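Local structure of putative uncharacterized protein (Chaetomium thermophilum, 4XRI) at residues 297-302 / 363-368; 402-407 / 443-448. The protein acts as an importin-beta nuclear transport receptor that carries protein cargo into the nucleus and probably binds a small GTPase of the Ran type. The protein carries 2 engineered substitutions. One frame throughout, in Å; residues are numbered along the deposited sequence.

Overall arrangement
Interactions 1 and 2 follow one another along the chain and sit side by side in the all-helical solenoid, on the same side of its centre, with their own centres about 15 Å apart. Interaction 1 joins helix 285-310 to helix 354-369; interaction 2 joins the loop after helix 390-402 to helix 432-449. Segment 363-368 links them, because Gln363, Ala366 and Gln367, which do not touch 297-302, pack on interaction 2. Ala366 CB lies 3.7 Å from Ile403 CA, Gln367 CG 3.5 Å from Asp405 O, and Gln363 NE2 3.2 Å from Arg444 NH1, all as packing contacts. The two contacts thus connect helix 285-310, through 354-369 and the loop after 390-402, to helix 432-449.

Interaction 1: residues 297-302 / 363-368; sequences TVCEEE and QLYAQA
Cys299 meets three residues of 363-368 at once and has the largest buried area of the contact, 89 Å². With SG anti to its own carbonyl carbon (chi1 -75°), the sulfur reaches the Tyr365 ring, nearest its CD2 corner. It sits 4.1 Å from the centroid of the Tyr365 ring and 34° off the ring normal, an oblique sulfur-aromatic contact. The nearest ring atom marks the place of approach: Cys299 SG to Tyr365 CD2 is 3.6 Å. The same SG lies 4.0 Å from Ala368 CB, while Cys299 CB rests on Leu364 CB at 3.8 Å. The cysteine thus fits among side chains spaced about one helical turn, Leu364, Tyr365 and Ala368.

Glu300 adds a more peripheral contact. Its extended chain crosses the Leu364 branch at a slant, and both Glu300 CG and the carboxylate OE2 touch Leu364 CD1, at 3.8 and 3.9 Å. The interface is small, 267 Å², and mostly apolar, with no hydrogen bond between the segments. The local axes run in broadly the same direction, 37° apart, and approach to 8.8 Å.

Beyond the pair, Tyr365 extends onto helix 324-340, touching Ala328, Thr329 and Val333, and its OH hydrogen-bonds Ala325 O. Glu302 also bonds to Ala325 N, so both helices are tied to the start of 324-340. Helix 243-260 packs on helix 285-310 through Thr297 and Val298.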
loop_
_atom_site.group_PDB
_atom_site.type_symbol
_atom_site.label_atom_id
_atom_site.label_comp_id
_atom_site.label_asym_id
_atom_site.label_seq_id
_atom_site.Cartn_x
_atom_site.Cartn_y
_atom_site.Cartn_z
ATOM N N THR A 297 -16.797 3.217 7.557
ATOM C CA THR A 297 -15.918 3.027 8.705
ATOM C C THR A 297 -16.395 1.866 9.573
ATOM O O THR A 297 -15.591 1.049 10.024
ATOM C CB THR A 297 -15.824 4.301 9.571
ATOM O OG1 THR A 297 -15.350 5.391 8.773
ATOM C CG2 THR A 297 -14.866 4.083 10.734
ATOM N N VAL A 298 -17.703 1.804 9.806
ATOM C CA VAL A 298 -18.305 0.709 10.557
ATOM C C VAL A 298 -18.017 -0.626 9.879
ATOM O O VAL A 298 -17.611 -1.591 10.526
ATOM C CB VAL A 298 -19.832 0.889 10.697
ATOM C CG1 VAL A 298 -20.467 -0.375 11.255
ATOM C CG2 VAL A 298 -20.147 2.084 11.572
ATOM N N CYS A 299 -18.218 -0.665 8.566
ATOM C CA CYS A 299 -18.015 -1.878 7.788
ATOM C C CYS A 299 -16.558 -2.324 7.808
ATOM O O CYS A 299 -16.271 -3.507 7.983
ATOM C CB CYS A 299 -18.489 -1.672 6.348
ATOM S SG CYS A 299 -20.292 -1.669 6.172
ATOM N N GLU A 300 -15.644 -1.373 7.638
ATOM C CA GLU A 300 -14.216 -1.670 7.677
ATOM C C GLU A 300 -13.811 -2.278 9.017
ATOM O O GLU A 300 -13.103 -3.284 9.062
ATOM C CB GLU A 300 -13.398 -0.409 7.403
ATOM C CG GLU A 300 -13.376 -0.000 5.938
ATOM C CD GLU A 300 -12.726 1.351 5.712
ATOM O OE1 GLU A 300 -12.488 2.072 6.705
ATOM O OE2 GLU A 300 -12.454 1.693 4.542
ATOM N N GLU A 301 -14.277 -1.666 10.102
ATOM C CA GLU A 301 -14.015 -2.171 11.446
ATOM C C GLU A 301 -14.544 -3.585 11.622
ATOM O O GLU A 301 -13.839 -4.466 12.118
ATOM C CB GLU A 301 -14.643 -1.256 12.502
ATOM C CG GLU A 301 -13.829 -0.020 12.813
ATOM C CD GLU A 301 -12.504 -0.347 13.473
ATOM O OE1 GLU A 301 -12.506 -1.079 14.486
ATOM O OE2 GLU A 301 -11.462 0.119 12.968
ATOM N N GLU A 302 -15.790 -3.796 11.217
ATOM C CA GLU A 302 -16.441 -5.080 11.424
ATOM C C GLU A 302 -15.875 -6.165 10.507
ATOM O O GLU A 302 -15.846 -7.337 10.874
ATOM C CB GLU A 302 -17.951 -4.940 11.233
ATOM C CG GLU A 302 -18.588 -4.022 12.269
ATOM C CD GLU A 302 -20.086 -4.215 12.417
ATOM O OE1 GLU A 302 -20.767 -4.444 11.398
ATOM O OE2 GLU A 302 -20.580 -4.151 13.564
ATOM N N GLN A 363 -19.809 -2.122 -1.483
ATOM C CA GLN A 363 -18.821 -3.196 -1.564
ATOM C C GLN A 363 -18.431 -3.690 -0.178
ATOM O O GLN A 363 -18.498 -4.885 0.109
ATOM C CB GLN A 363 -17.570 -2.729 -2.313
ATOM C CG GLN A 363 -17.634 -2.918 -3.813
ATOM C CD GLN A 363 -16.263 -2.838 -4.457
ATOM O OE1 GLN A 363 -15.280 -2.489 -3.802
ATOM N NE2 GLN A 363 -16.187 -3.166 -5.742
ATOM N N LEU A 364 -18.022 -2.755 0.674
ATOM C CA LEU A 364 -17.648 -3.057 2.052
ATOM C C LEU A 364 -18.806 -3.668 2.831
ATOM O O LEU A 364 -18.607 -4.548 3.670
ATOM C CB LEU A 364 -17.159 -1.791 2.760
ATOM C CG LEU A 364 -15.856 -1.165 2.260
ATOM C CD1 LEU A 364 -15.641 0.191 2.917
ATOM C CD2 LEU A 364 -14.679 -2.086 2.541
ATOM N N TYR A 365 -20.016 -3.193 2.548
ATOM C CA TYR A 365 -21.207 -3.691 3.222
ATOM C C TYR A 365 -21.445 -5.162 2.896
ATOM O O TYR A 365 -21.827 -5.948 3.764
ATOM C CB TYR A 365 -22.432 -2.862 2.830
ATOM C CG TYR A 365 -23.364 -2.570 3.986
ATOM C CD1 TYR A 365 -24.172 -3.566 4.521
ATOM C CD2 TYR A 365 -23.430 -1.300 4.550
ATOM C CE1 TYR A 365 -25.019 -3.306 5.581
ATOM C CE2 TYR A 365 -24.277 -1.030 5.606
ATOM C CZ TYR A 365 -25.068 -2.036 6.117
ATOM O OH TYR A 365 -25.908 -1.769 7.172
ATOM N N ALA A 366 -21.212 -5.522 1.637
ATOM C CA ALA A 366 -21.392 -6.896 1.180
ATOM C C ALA A 366 -20.401 -7.832 1.864
ATOM O O ALA A 366 -20.733 -8.967 2.207
ATOM C CB ALA A 366 -21.239 -6.977 -0.328
ATOM N N GLN A 367 -19.183 -7.340 2.062
ATOM C CA GLN A 367 -18.150 -8.091 2.767
ATOM C C GLN A 367 -18.503 -8.221 4.244
ATOM O O GLN A 367 -18.248 -9.253 4.869
ATOM C CB GLN A 367 -16.783 -7.415 2.613
ATOM C CG GLN A 367 -16.233 -7.412 1.197
ATOM C CD GLN A 367 -14.927 -6.645 1.075
ATOM O OE1 GLN A 367 -13.996 -6.850 1.854
ATOM N NE2 GLN A 367 -14.858 -5.748 0.098
ATOM N N ALA A 368 -19.104 -7.167 4.788
ATOM C CA ALA A 368 -19.385 -7.090 6.214
ATOM C C ALA A 368 -20.559 -7.967 6.648
ATOM O O ALA A 368 -20.529 -8.547 7.731
ATOM C CB ALA A 368 -19.644 -5.639 6.614
#

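Interaction 2: residues 402-407 / 443-448; sequences AIMDGP and GRITEA
Arg444 and Ala402 make the polar part of the contact. Ala402 O sits at the guanidinium edge, near its plane, 2.9 Å from Arg444 NH2, but the N-H...O angle of 127° makes this a weak hydrogen bond. Bends at chi2 (-83°) and chi3 fold the arginine chain toward the end of helix 390-402, where NE bonds Gly401 O. That bond is the main polar anchor of the buried guanidinium, and the one from NH2 to Ala402 O a weak supplement. The partial negative charge of the helix C-terminus would be expected to favour the cation. Asp405 places its CB 3.7 Å from Arg444 NH2; its carboxylate stays apart, with Asp405 OD2 4.7 Å from Arg444 NH1, too far for a salt bridge though of opposite charge.

The apolar part centres on Met404. Its chain, bent at chi2, slants across Ile445, bringing Met404 CE to 3.7 Å and CG to 3.8 Å from Ile445 CG1. At the base of the same side chain, Met404 CB meets Ala448 CB at 3.9 Å. Val416 of helix 409-425 touches both Met404 and Ile445.

A third kind is side chain against backbone: Ala448 CB presses on Met404 O at 3.3 Å, where the chain has already left the helix.

Such a short interhelical loop, packed against a later helix by apolar side chains and an arginine, belongs to the stacked helices of this HEAT-like repeat region.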
loop_
_atom_site.group_PDB
_atom_site.type_symbol
_atom_site.label_atom_id
_atom_site.label_comp_id
_atom_site.label_asym_id
_atom_site.label_seq_id
_atom_site.Cartn_x
_atom_site.Cartn_y
_atom_site.Cartn_z
ATOM N N ALA A 402 -21.348 -5.114 -7.314
ATOM C CA ALA A 402 -20.805 -4.645 -6.037
ATOM C C ALA A 402 -20.899 -5.666 -4.901
ATOM O O ALA A 402 -20.058 -5.670 -4.001
ATOM C CB ALA A 402 -21.502 -3.354 -5.622
ATOM N N ILE A 403 -21.914 -6.525 -4.935
ATOM C CA ILE A 403 -22.143 -7.467 -3.841
ATOM C C ILE A 403 -21.623 -8.875 -4.123
ATOM O O ILE A 403 -21.944 -9.816 -3.396
ATOM C CB ILE A 403 -23.644 -7.581 -3.498
ATOM C CG1 ILE A 403 -24.426 -8.169 -4.676
ATOM C CG2 ILE A 403 -24.201 -6.230 -3.077
ATOM C CD1 ILE A 403 -25.818 -8.649 -4.307
ATOM N N MET A 404 -20.821 -9.022 -5.171
ATOM C CA MET A 404 -20.326 -10.342 -5.555
ATOM C C MET A 404 -19.269 -10.867 -4.588
ATOM O O MET A 404 -19.163 -12.072 -4.364
ATOM C CB MET A 404 -19.768 -10.305 -6.977
ATOM C CG MET A 404 -20.853 -10.307 -8.038
ATOM S SD MET A 404 -21.939 -11.736 -7.864
ATOM C CE MET A 404 -23.377 -11.178 -8.768
ATOM N N ASP A 405 -18.488 -9.962 -4.011
ATOM C CA ASP A 405 -17.479 -10.355 -3.037
ATOM C C ASP A 405 -17.997 -10.145 -1.619
ATOM O O ASP A 405 -18.212 -9.014 -1.188
ATOM C CB ASP A 405 -16.181 -9.572 -3.258
ATOM C CG ASP A 405 -15.106 -9.918 -2.240
ATOM O OD1 ASP A 405 -15.204 -10.980 -1.590
ATOM O OD2 ASP A 405 -14.155 -9.122 -2.094
ATOM N N GLY A 406 -18.199 -11.244 -0.897
ATOM C CA GLY A 406 -18.691 -11.170 0.466
ATOM C C GLY A 406 -19.600 -12.311 0.887
ATOM O O GLY A 406 -19.226 -13.116 1.739
ATOM N N PRO A 407 -20.809 -12.378 0.307
ATOM C CA PRO A 407 -21.763 -13.429 0.675
ATOM C C PRO A 407 -21.321 -14.821 0.240
ATOM O O PRO A 407 -20.382 -14.960 -0.543
ATOM C CB PRO A 407 -23.048 -13.015 -0.054
ATOM C CG PRO A 407 -22.603 -12.102 -1.138
ATOM C CD PRO A 407 -21.404 -11.390 -0.607
ATOM N N GLY A 443 -16.755 -8.592 -14.565
ATOM C CA GLY A 443 -15.447 -8.918 -14.029
ATOM C C GLY A 443 -15.546 -9.302 -12.568
ATOM O O GLY A 443 -14.935 -10.274 -12.131
ATOM N N ARG A 444 -16.322 -8.528 -11.815
ATOM C CA ARG A 444 -16.607 -8.837 -10.418
ATOM C C ARG A 444 -17.227 -10.222 -10.289
ATOM O O ARG A 444 -16.873 -10.993 -9.397
ATOM C CB ARG A 444 -17.540 -7.782 -9.809
ATOM C CG ARG A 444 -16.893 -6.424 -9.586
ATOM C CD ARG A 444 -16.109 -6.387 -8.284
ATOM N NE ARG A 444 -16.982 -6.454 -7.114
ATOM C CZ ARG A 444 -16.559 -6.366 -5.857
ATOM N NH1 ARG A 444 -15.267 -6.206 -5.601
ATOM N NH2 ARG A 444 -17.426 -6.436 -4.856
ATOM N N ILE A 445 -18.149 -10.532 -11.195
ATOM C CA ILE A 445 -18.845 -11.814 -11.187
ATOM C C ILE A 445 -17.897 -12.978 -11.456
ATOM O O ILE A 445 -17.877 -13.957 -10.708
ATOM C CB ILE A 445 -19.983 -11.836 -12.224
ATOM C CG1 ILE A 445 -21.172 -11.029 -11.710
ATOM C CG2 ILE A 445 -20.411 -13.266 -12.528
ATOM C CD1 ILE A 445 -22.372 -11.094 -12.611
ATOM N N THR A 446 -17.117 -12.865 -12.528
ATOM C CA THR A 446 -16.134 -13.886 -12.873
ATOM C C THR A 446 -15.153 -14.109 -11.728
ATOM O O THR A 446 -14.848 -15.243 -11.364
ATOM C CB THR A 446 -15.342 -13.503 -14.138
ATOM O OG1 THR A 446 -16.237 -13.376 -15.248
ATOM C CG2 THR A 446 -14.295 -14.561 -14.451
ATOM N N GLU A 447 -14.676 -13.008 -11.160
ATOM C CA GLU A 447 -13.682 -13.045 -10.092
ATOM C C GLU A 447 -14.191 -13.773 -8.854
ATOM O O GLU A 447 -13.494 -14.610 -8.281
ATOM C CB GLU A 447 -13.265 -11.621 -9.720
ATOM C CG GLU A 447 -12.196 -11.534 -8.649
ATOM C CD GLU A 447 -11.849 -10.098 -8.307
ATOM O OE1 GLU A 447 -10.645 -9.764 -8.280
ATOM O OE2 GLU A 447 -12.782 -9.303 -8.063
ATOM N N ALA A 448 -15.416 -13.453 -8.453
ATOM C CA ALA A 448 -15.972 -13.982 -7.215
ATOM C C ALA A 448 -16.702 -15.306 -7.415
ATOM O O ALA A 448 -16.700 -16.157 -6.527
ATOM C CB ALA A 448 -16.908 -12.960 -6.589
#